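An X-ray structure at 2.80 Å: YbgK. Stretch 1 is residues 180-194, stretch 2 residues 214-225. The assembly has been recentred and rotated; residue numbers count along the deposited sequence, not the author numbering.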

ATOM      1  N   PRO A 180       8.369  -3.411  16.166  1.00 36.37           N
ATOM      2  CA  PRO A 180       8.275  -4.531  17.140  1.00 36.82           C
ATOM      3  C   PRO A 180       9.483  -5.484  17.237  1.00 40.94           C
ATOM      4  O   PRO A 180       9.775  -5.914  18.347  1.00 41.39           O
ATOM      5  CB  PRO A 180       7.040  -5.312  16.645  1.00 38.30           C
ATOM      6  CG  PRO A 180       6.259  -4.329  15.852  1.00 41.78           C
ATOM      7  CD  PRO A 180       7.271  -3.464  15.199  1.00 37.00           C
ATOM      8  N   GLU A 181      10.185  -5.812  16.127  1.00 36.98           N
ATOM      9  CA  GLU A 181      11.338  -6.739  16.157  1.00 37.70           C
ATOM     10  C   GLU A 181      12.698  -6.008  16.282  1.00 41.90           C
ATOM     11  O   GLU A 181      13.700  -6.517  15.788  1.00 42.26           O
ATOM     12  CB  GLU A 181      11.357  -7.630  14.896  1.00 39.06           C
ATOM     13  CG  GLU A 181      10.190  -8.596  14.782  1.00 48.38           C
ATOM     14  CD  GLU A 181       8.885  -8.023  14.261  1.00 64.62           C
ATOM     15  OE1 GLU A 181       8.939  -7.051  13.479  1.00 58.79           O
ATOM     16  OE2 GLU A 181       7.817  -8.609  14.540  1.00 56.54           O
ATOM     17  N   TYR A 182      12.768  -4.897  17.021  1.00 38.15           N
ATOM     18  CA  TYR A 182      14.012  -4.127  17.178  1.00 38.42           C
ATOM     19  C   TYR A 182      14.971  -4.836  18.121  1.00 43.77           C
ATOM     20  O   TYR A 182      16.178  -4.782  17.903  1.00 44.12           O
ATOM     21  CB  TYR A 182      13.704  -2.715  17.697  1.00 39.00           C
ATOM     22  CG  TYR A 182      14.896  -1.825  17.970  1.00 41.26           C
ATOM     23  CD1 TYR A 182      15.532  -1.147  16.937  1.00 42.88           C
ATOM     24  CD2 TYR A 182      15.287  -1.537  19.272  1.00 42.81           C
ATOM     25  CE1 TYR A 182      16.581  -0.267  17.187  1.00 44.17           C
ATOM     26  CE2 TYR A 182      16.336  -0.659  19.535  1.00 44.27           C
ATOM     27  CZ  TYR A 182      16.988  -0.031  18.486  1.00 51.39           C
ATOM     28  OH  TYR A 182      18.017   0.853  18.717  1.00 53.18           O
ATOM     29  N   HIS A 183      14.432  -5.536  19.142  1.00 40.80           N
ATOM     30  CA  HIS A 183      15.239  -6.240  20.134  1.00 42.00           C
ATOM     31  C   HIS A 183      15.678  -7.660  19.661  1.00 46.55           C
ATOM     32  O   HIS A 183      16.213  -8.419  20.471  1.00 47.46           O
ATOM     33  CB  HIS A 183      14.491  -6.283  21.477  1.00 42.92           C
ATOM     34  CG  HIS A 183      14.198  -4.911  22.012  1.00 45.68           C
ATOM     35  ND1 HIS A 183      15.206  -4.096  22.500  1.00 48.04           N
ATOM     36  CD2 HIS A 183      13.026  -4.237  22.079  1.00 46.32           C
ATOM     37  CE1 HIS A 183      14.616  -2.968  22.866  1.00 46.74           C
ATOM     38  NE2 HIS A 183      13.305  -3.009  22.633  1.00 46.06           N
ATOM     39  N   GLU A 184      15.510  -7.982  18.349  1.00 42.30           N
ATOM     40  CA  GLU A 184      16.025  -9.213  17.732  1.00 42.99           C
ATOM     41  C   GLU A 184      17.367  -8.979  16.991  1.00 47.62           C
ATOM     42  O   GLU A 184      17.998  -9.962  16.591  1.00 48.18           O
ATOM     43  CB  GLU A 184      14.992  -9.788  16.758  1.00 43.43           C
ATOM     44  CG  GLU A 184      13.624  -9.964  17.398  1.00 52.39           C
ATOM     45  CD  GLU A 184      12.762 -11.057  16.797  1.00 68.79           C
ATOM     46  OE1 GLU A 184      12.814 -11.251  15.562  1.00 61.13           O
ATOM     47  OE2 GLU A 184      12.015 -11.708  17.563  1.00 61.50           O
ATOM     48  N   PHE A 185      17.812  -7.714  16.821  1.00 43.85           N
ATOM     49  CA  PHE A 185      19.066  -7.376  16.137  1.00 44.45           C
ATOM     50  C   PHE A 185      20.160  -7.071  17.166  1.00 50.45           C
ATOM     51  O   PHE A 185      19.873  -6.438  18.183  1.00 49.88           O
ATOM     52  CB  PHE A 185      18.823  -6.177  15.206  1.00 44.80           C
ATOM     53  CG  PHE A 185      17.857  -6.471  14.086  1.00 45.07           C
ATOM     54  CD1 PHE A 185      16.493  -6.278  14.251  1.00 45.81           C
ATOM     55  CD2 PHE A 185      18.311  -6.903  12.856  1.00 48.43           C
ATOM     56  CE1 PHE A 185      15.604  -6.527  13.208  1.00 47.64           C
ATOM     57  CE2 PHE A 185      17.409  -7.178  11.821  1.00 48.33           C
ATOM     58  CZ  PHE A 185      16.069  -6.979  12.007  1.00 46.04           C
ATOM     59  N   ASP A 186      21.396  -7.553  16.926  1.00 48.98           N
ATOM     60  CA  ASP A 186      22.530  -7.346  17.840  1.00 50.67           C
ATOM     61  C   ASP A 186      22.860  -5.842  17.991  1.00 54.62           C
ATOM     62  O   ASP A 186      22.314  -5.022  17.256  1.00 52.77           O
ATOM     63  CB  ASP A 186      23.762  -8.129  17.358  1.00 54.19           C
ATOM     64  CG  ASP A 186      24.360  -7.632  16.061  1.00 63.57           C
ATOM     65  OD1 ASP A 186      23.589  -7.314  15.133  1.00 62.28           O
ATOM     66  OD2 ASP A 186      25.594  -7.575  15.968  1.00 71.09           O
ATOM     67  N   ARG A 187      23.750  -5.487  18.930  1.00 52.85           N
ATOM     68  CA  ARG A 187      24.099  -4.081  19.211  1.00 52.71           C
ATOM     69  C   ARG A 187      24.805  -3.369  18.038  1.00 56.73           C
ATOM     70  O   ARG A 187      24.723  -2.140  17.950  1.00 55.62           O
ATOM     71  CB  ARG A 187      24.978  -3.969  20.473  1.00 54.91           C
ATOM     72  N   ALA A 188      25.481  -4.119  17.147  1.00 54.13           N
ATOM     73  CA  ALA A 188      26.173  -3.534  15.992  1.00 53.94           C
ATOM     74  C   ALA A 188      25.213  -3.162  14.855  1.00 55.56           C
ATOM     75  O   ALA A 188      25.586  -2.377  13.982  1.00 54.72           O
ATOM     76  CB  ALA A 188      27.217  -4.501  15.466  1.00 56.38           C
ATOM     77  N   SER A 189      24.006  -3.757  14.848  1.00 50.95           N
ATOM     78  CA  SER A 189      22.972  -3.533  13.835  1.00 48.98           C
ATOM     79  C   SER A 189      22.003  -2.421  14.275  1.00 51.18           C
ATOM     80  O   SER A 189      21.614  -1.601  13.448  1.00 49.54           O
ATOM     81  CB  SER A 189      22.213  -4.831  13.578  1.00 52.14           C
ATOM     82  OG  SER A 189      23.062  -5.813  13.008  1.00 62.10           O
ATOM     83  N   GLN A 190      21.642  -2.378  15.584  1.00 47.93           N
ATOM     84  CA  GLN A 190      20.791  -1.321  16.154  1.00 46.62           C
ATOM     85  C   GLN A 190      21.510   0.028  16.028  1.00 50.81           C
ATOM     86  O   GLN A 190      20.891   1.002  15.610  1.00 49.25           O
ATOM     87  CB  GLN A 190      20.436  -1.613  17.627  1.00 48.28           C
ATOM     88  CG  GLN A 190      19.442  -2.756  17.790  1.00 59.66           C
ATOM     89  CD  GLN A 190      19.133  -3.064  19.236  1.00 78.05           C
ATOM     90  OE1 GLN A 190      19.649  -2.434  20.166  1.00 74.93           O
ATOM     91  NE2 GLN A 190      18.271  -4.042  19.460  1.00 68.41           N
ATOM     92  N   ASP A 191      22.830   0.065  16.337  1.00 49.01           N
ATOM     93  CA  ASP A 191      23.654   1.281  16.213  1.00 49.33           C
ATOM     94  C   ASP A 191      23.811   1.696  14.751  1.00 52.14           C
ATOM     95  O   ASP A 191      23.577   2.857  14.425  1.00 50.81           O
ATOM     96  CB  ASP A 191      25.048   1.091  16.845  1.00 53.33           C
ATOM     97  CG  ASP A 191      25.059   1.145  18.360  1.00 64.47           C
ATOM     98  OD1 ASP A 191      24.051   0.740  18.977  1.00 64.13           O
ATOM     99  OD2 ASP A 191      26.085   1.579  18.927  1.00 72.07           O
ATOM    100  N   ALA A 192      24.173   0.745  13.873  1.00 48.96           N
ATOM    101  CA  ALA A 192      24.331   1.005  12.439  1.00 48.29           C
ATOM    102  C   ALA A 192      23.060   1.610  11.822  1.00 50.23           C
ATOM    103  O   ALA A 192      23.172   2.467  10.954  1.00 49.25           O
ATOM    104  CB  ALA A 192      24.698  -0.278  11.707  1.00 49.69           C
ATOM    105  N   PHE A 193      21.861   1.212  12.285  1.00 45.84           N
ATOM    106  CA  PHE A 193      20.610   1.737  11.730  1.00 43.88           C
ATOM    107  C   PHE A 193      20.456   3.251  11.936  1.00 46.82           C
ATOM    108  O   PHE A 193      19.883   3.917  11.077  1.00 45.24           O
ATOM    109  CB  PHE A 193      19.387   1.006  12.313  1.00 44.93           C
ATOM    110  CG  PHE A 193      18.118   1.294  11.545  1.00 45.01           C
ATOM    111  CD1 PHE A 193      17.945   0.814  10.256  1.00 47.72           C
ATOM    112  CD2 PHE A 193      17.119   2.084  12.092  1.00 46.29           C
ATOM    113  CE1 PHE A 193      16.792   1.110   9.531  1.00 47.42           C
ATOM    114  CE2 PHE A 193      15.961   2.370  11.370  1.00 47.92           C
ATOM    115  CZ  PHE A 193      15.804   1.881  10.094  1.00 45.70           C
ATOM    116  N   TRP A 194      20.987   3.787  13.049  1.00 44.18           N
ATOM    117  CA  TRP A 194      20.914   5.212  13.364  1.00 43.77           C
ATOM    118  C   TRP A 194      22.189   5.931  12.925  1.00 49.22           C
ATOM    119  O   TRP A 194      22.102   7.005  12.334  1.00 48.42           O
ATOM    120  CB  TRP A 194      20.678   5.421  14.884  1.00 42.72           C
ATOM    121  CG  TRP A 194      19.559   4.606  15.469  1.00 42.86           C
ATOM    122  CD1 TRP A 194      19.659   3.652  16.437  1.00 46.48           C
ATOM    123  CD2 TRP A 194      18.171   4.690  15.132  1.00 41.21           C
ATOM    124  NE1 TRP A 194      18.423   3.109  16.697  1.00 44.99           N
ATOM    125  CE2 TRP A 194      17.489   3.736  15.917  1.00 45.05           C
ATOM    126  CE3 TRP A 194      17.435   5.477  14.240  1.00 41.27           C
ATOM    127  CZ2 TRP A 194      16.107   3.551  15.832  1.00 43.21           C
ATOM    128  CZ3 TRP A 194      16.067   5.289  14.152  1.00 41.61           C
ATOM    129  CH2 TRP A 194      15.415   4.343  14.949  1.00 42.24           C
TER
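Stretch 2, residues 214-225: QILKRTTDRELL

Stretch 2 has no regular helix or strand; it is extended from Gln214 to Arg218, and Thr219 and Asp221 break that conformation. It runs antiparallel to stretch 1: Leu216 lies by Ser189, Arg218 by Phe185 and Thr219 by Glu184. A single beta bridge joins Phe185 and Arg218, whose CA atoms are 4.3 Å apart.

Glu184 has the largest area covered by the other stretch. Glu184 O accepts hydrogen bonds from Thr219 N at 2.6 Å and Thr219 OG1 at 2.8 Å. Its carboxylate meets two arginines. Glu184 OE1 forms a salt bridge with Arg218 NE at 2.9 Å, near the guanidinium plane, and also accepts from Arg218 NH2 at 3.0 Å. Glu184 OE2 lies over a face of the Arg222 guanidinium, 3.3 Å from Arg222 NH1. That salt bridge rests on charge alone.

Leu216 comes next and supplies the apolar contact. Leu216 CD1 is 4.3 Å from Phe193 CD1, Leu216 CD2 4.3 Å from Ala192 CB, and Leu216 CB 4.2 Å from Phe185 CD2. Arg218 CG sits over a face of the Phe185 ring, 4.1 Å from its centroid.

Lys217 lies by the start of the helix. Lys217 N donates to Ser189 OG at 2.8 Å, and Lys217 NZ forms a salt bridge with OD2 of Asp186, the residue at the N-cap position, at 3.6 Å.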

ATOM      1  N   GLN A 214      24.859  -1.468   5.438  1.00 49.81           N
ATOM      2  CA  GLN A 214      25.511  -2.509   6.246  1.00 51.20           C
ATOM      3  C   GLN A 214      24.588  -3.721   6.477  1.00 54.78           C
ATOM      4  O   GLN A 214      23.367  -3.567   6.521  1.00 52.94           O
ATOM      5  CB  GLN A 214      25.956  -1.929   7.597  1.00 53.14           C
ATOM      6  N   ILE A 215      25.182  -4.917   6.639  1.00 52.81           N
ATOM      7  CA  ILE A 215      24.420  -6.164   6.839  1.00 52.44           C
ATOM      8  C   ILE A 215      23.925  -6.261   8.293  1.00 56.19           C
ATOM      9  O   ILE A 215      24.699  -6.570   9.202  1.00 57.08           O
ATOM     10  CB  ILE A 215      25.264  -7.402   6.432  1.00 57.31           C
ATOM     11  N   LEU A 216      22.626  -5.990   8.496  1.00 51.30           N
ATOM     12  CA  LEU A 216      22.021  -6.013   9.823  1.00 50.84           C
ATOM     13  C   LEU A 216      21.797  -7.459  10.244  1.00 55.57           C
ATOM     14  O   LEU A 216      20.994  -8.153   9.623  1.00 54.66           O
ATOM     15  CB  LEU A 216      20.697  -5.229   9.835  1.00 49.04           C
ATOM     16  CG  LEU A 216      20.749  -3.774   9.357  1.00 52.92           C
ATOM     17  CD1 LEU A 216      19.364  -3.171   9.347  1.00 51.38           C
ATOM     18  CD2 LEU A 216      21.690  -2.941  10.208  1.00 56.13           C
ATOM     19  N   LYS A 217      22.521  -7.924  11.270  1.00 53.47           N
ATOM     20  CA  LYS A 217      22.383  -9.302  11.750  1.00 54.24           C
ATOM     21  C   LYS A 217      21.256  -9.427  12.765  1.00 57.08           C
ATOM     22  O   LYS A 217      21.238  -8.683  13.741  1.00 56.53           O
ATOM     23  CB  LYS A 217      23.685  -9.813  12.390  1.00 58.90           C
ATOM     24  CG  LYS A 217      24.654 -10.429  11.404  1.00 75.84           C
ATOM     25  CD  LYS A 217      25.906 -10.970  12.125  1.00 88.56           C
ATOM     26  CE  LYS A 217      27.022  -9.956  12.280  1.00100.66           C
ATOM     27  NZ  LYS A 217      27.373  -9.699  13.704  1.00110.71           N
ATOM     28  N   ARG A 218      20.342 -10.395  12.556  1.00 53.14           N
ATOM     29  CA  ARG A 218      19.265 -10.718  13.485  1.00 52.31           C
ATOM     30  C   ARG A 218      19.729 -11.906  14.315  1.00 57.97           C
ATOM     31  O   ARG A 218      20.311 -12.840  13.767  1.00 58.79           O
ATOM     32  CB  ARG A 218      17.977 -11.054  12.716  1.00 51.03           C
ATOM     33  CG  ARG A 218      16.664 -10.787  13.465  1.00 59.35           C
ATOM     34  CD  ARG A 218      15.507 -11.165  12.565  1.00 67.11           C
ATOM     35  NE  ARG A 218      14.441 -11.868  13.280  1.00 74.51           N
ATOM     36  CZ  ARG A 218      13.770 -12.938  12.842  1.00 88.70           C
ATOM     37  NH1 ARG A 218      14.049 -13.466  11.647  1.00 76.66           N
ATOM     38  NH2 ARG A 218      12.822 -13.488  13.586  1.00 75.32           N
ATOM     39  N   THR A 219      19.458 -11.896  15.624  1.00 54.78           N
ATOM     40  CA  THR A 219      19.866 -12.986  16.512  1.00 56.27           C
ATOM     41  C   THR A 219      18.956 -14.223  16.368  1.00 60.28           C
ATOM     42  O   THR A 219      19.463 -15.342  16.362  1.00 61.41           O
ATOM     43  CB  THR A 219      19.896 -12.506  17.961  1.00 64.34           C
ATOM     44  OG1 THR A 219      18.610 -12.009  18.326  1.00 62.09           O
ATOM     45  CG2 THR A 219      20.961 -11.438  18.190  1.00 63.10           C
ATOM     46  N   THR A 220      17.629 -14.018  16.245  1.00 55.54           N
ATOM     47  CA  THR A 220      16.681 -15.128  16.137  1.00 55.52           C
ATOM     48  C   THR A 220      16.526 -15.584  14.693  1.00 59.01           C
ATOM     49  O   THR A 220      16.761 -14.818  13.760  1.00 57.51           O
ATOM     50  CB  THR A 220      15.309 -14.746  16.712  1.00 62.86           C
ATOM     51  N   ASP A 221      16.172 -16.868  14.543  1.00 56.50           N
ATOM     52  CA  ASP A 221      15.870 -17.515  13.274  1.00 56.05           C
ATOM     53  C   ASP A 221      14.412 -18.017  13.325  1.00 59.04           C
ATOM     54  O   ASP A 221      14.066 -18.942  12.585  1.00 59.23           O
ATOM     55  CB  ASP A 221      16.849 -18.681  13.012  1.00 59.68           C
ATOM     56  N   ARG A 222      13.549 -17.397  14.162  1.00 54.18           N
ATOM     57  CA  ARG A 222      12.165 -17.830  14.350  1.00 53.41           C
ATOM     58  C   ARG A 222      11.268 -17.272  13.212  1.00 55.29           C
ATOM     59  O   ARG A 222      11.428 -16.115  12.827  1.00 53.69           O
ATOM     60  CB  ARG A 222      11.682 -17.421  15.767  1.00 53.23           C
ATOM     61  CG  ARG A 222      11.159 -15.984  15.947  1.00 60.40           C
ATOM     62  CD  ARG A 222       9.665 -15.822  15.671  1.00 66.08           C
ATOM     63  NE  ARG A 222       9.027 -14.826  16.540  1.00 69.03           N
ATOM     64  CZ  ARG A 222       9.110 -13.502  16.399  1.00 78.58           C
ATOM     65  NH1 ARG A 222       9.838 -12.972  15.420  1.00 64.23           N
ATOM     66  NH2 ARG A 222       8.479 -12.698  17.246  1.00 63.04           N
ATOM     67  N   GLU A 223      10.364 -18.109  12.656  1.00 51.55           N
ATOM     68  CA  GLU A 223       9.500 -17.700  11.541  1.00 49.91           C
ATOM     69  C   GLU A 223       8.422 -16.723  12.003  1.00 51.59           C
ATOM     70  O   GLU A 223       7.774 -16.943  13.030  1.00 51.67           O
ATOM     71  CB  GLU A 223       8.849 -18.915  10.863  1.00 52.08           C
ATOM     72  N   LEU A 224       8.222 -15.657  11.227  1.00 45.78           N
ATOM     73  CA  LEU A 224       7.234 -14.639  11.545  1.00 43.88           C
ATOM     74  C   LEU A 224       5.923 -14.921  10.827  1.00 46.09           C
ATOM     75  O   LEU A 224       5.911 -15.065   9.601  1.00 45.55           O
ATOM     76  CB  LEU A 224       7.757 -13.247  11.167  1.00 42.83           C
ATOM     77  CG  LEU A 224       8.667 -12.625  12.214  1.00 47.52           C
ATOM     78  CD1 LEU A 224      10.121 -12.795  11.860  1.00 48.31           C
ATOM     79  CD2 LEU A 224       8.348 -11.161  12.404  1.00 48.91           C
ATOM     80  N   LEU A 225       4.810 -14.914  11.581  1.00 41.44           N
ATOM     81  CA  LEU A 225       3.489 -15.155  11.006  1.00 40.50           C
ATOM     82  C   LEU A 225       3.065 -13.893  10.223  1.00 41.67           C
ATOM     83  O   LEU A 225       3.355 -12.782  10.668  1.00 40.30           O
ATOM     84  CB  LEU A 225       2.450 -15.501  12.092  1.00 40.96           C
ATOM     85  CG  LEU A 225       2.833 -16.472  13.211  1.00 46.89           C
ATOM     86  CD1 LEU A 225       1.737 -16.527  14.255  1.00 47.34           C
ATOM     87  CD2 LEU A 225       3.101 -17.860  12.665  1.00 50.51           C
TER
HETATM   88  O   HOH W   1       7.288  -9.638  17.719  1.00 14.37           O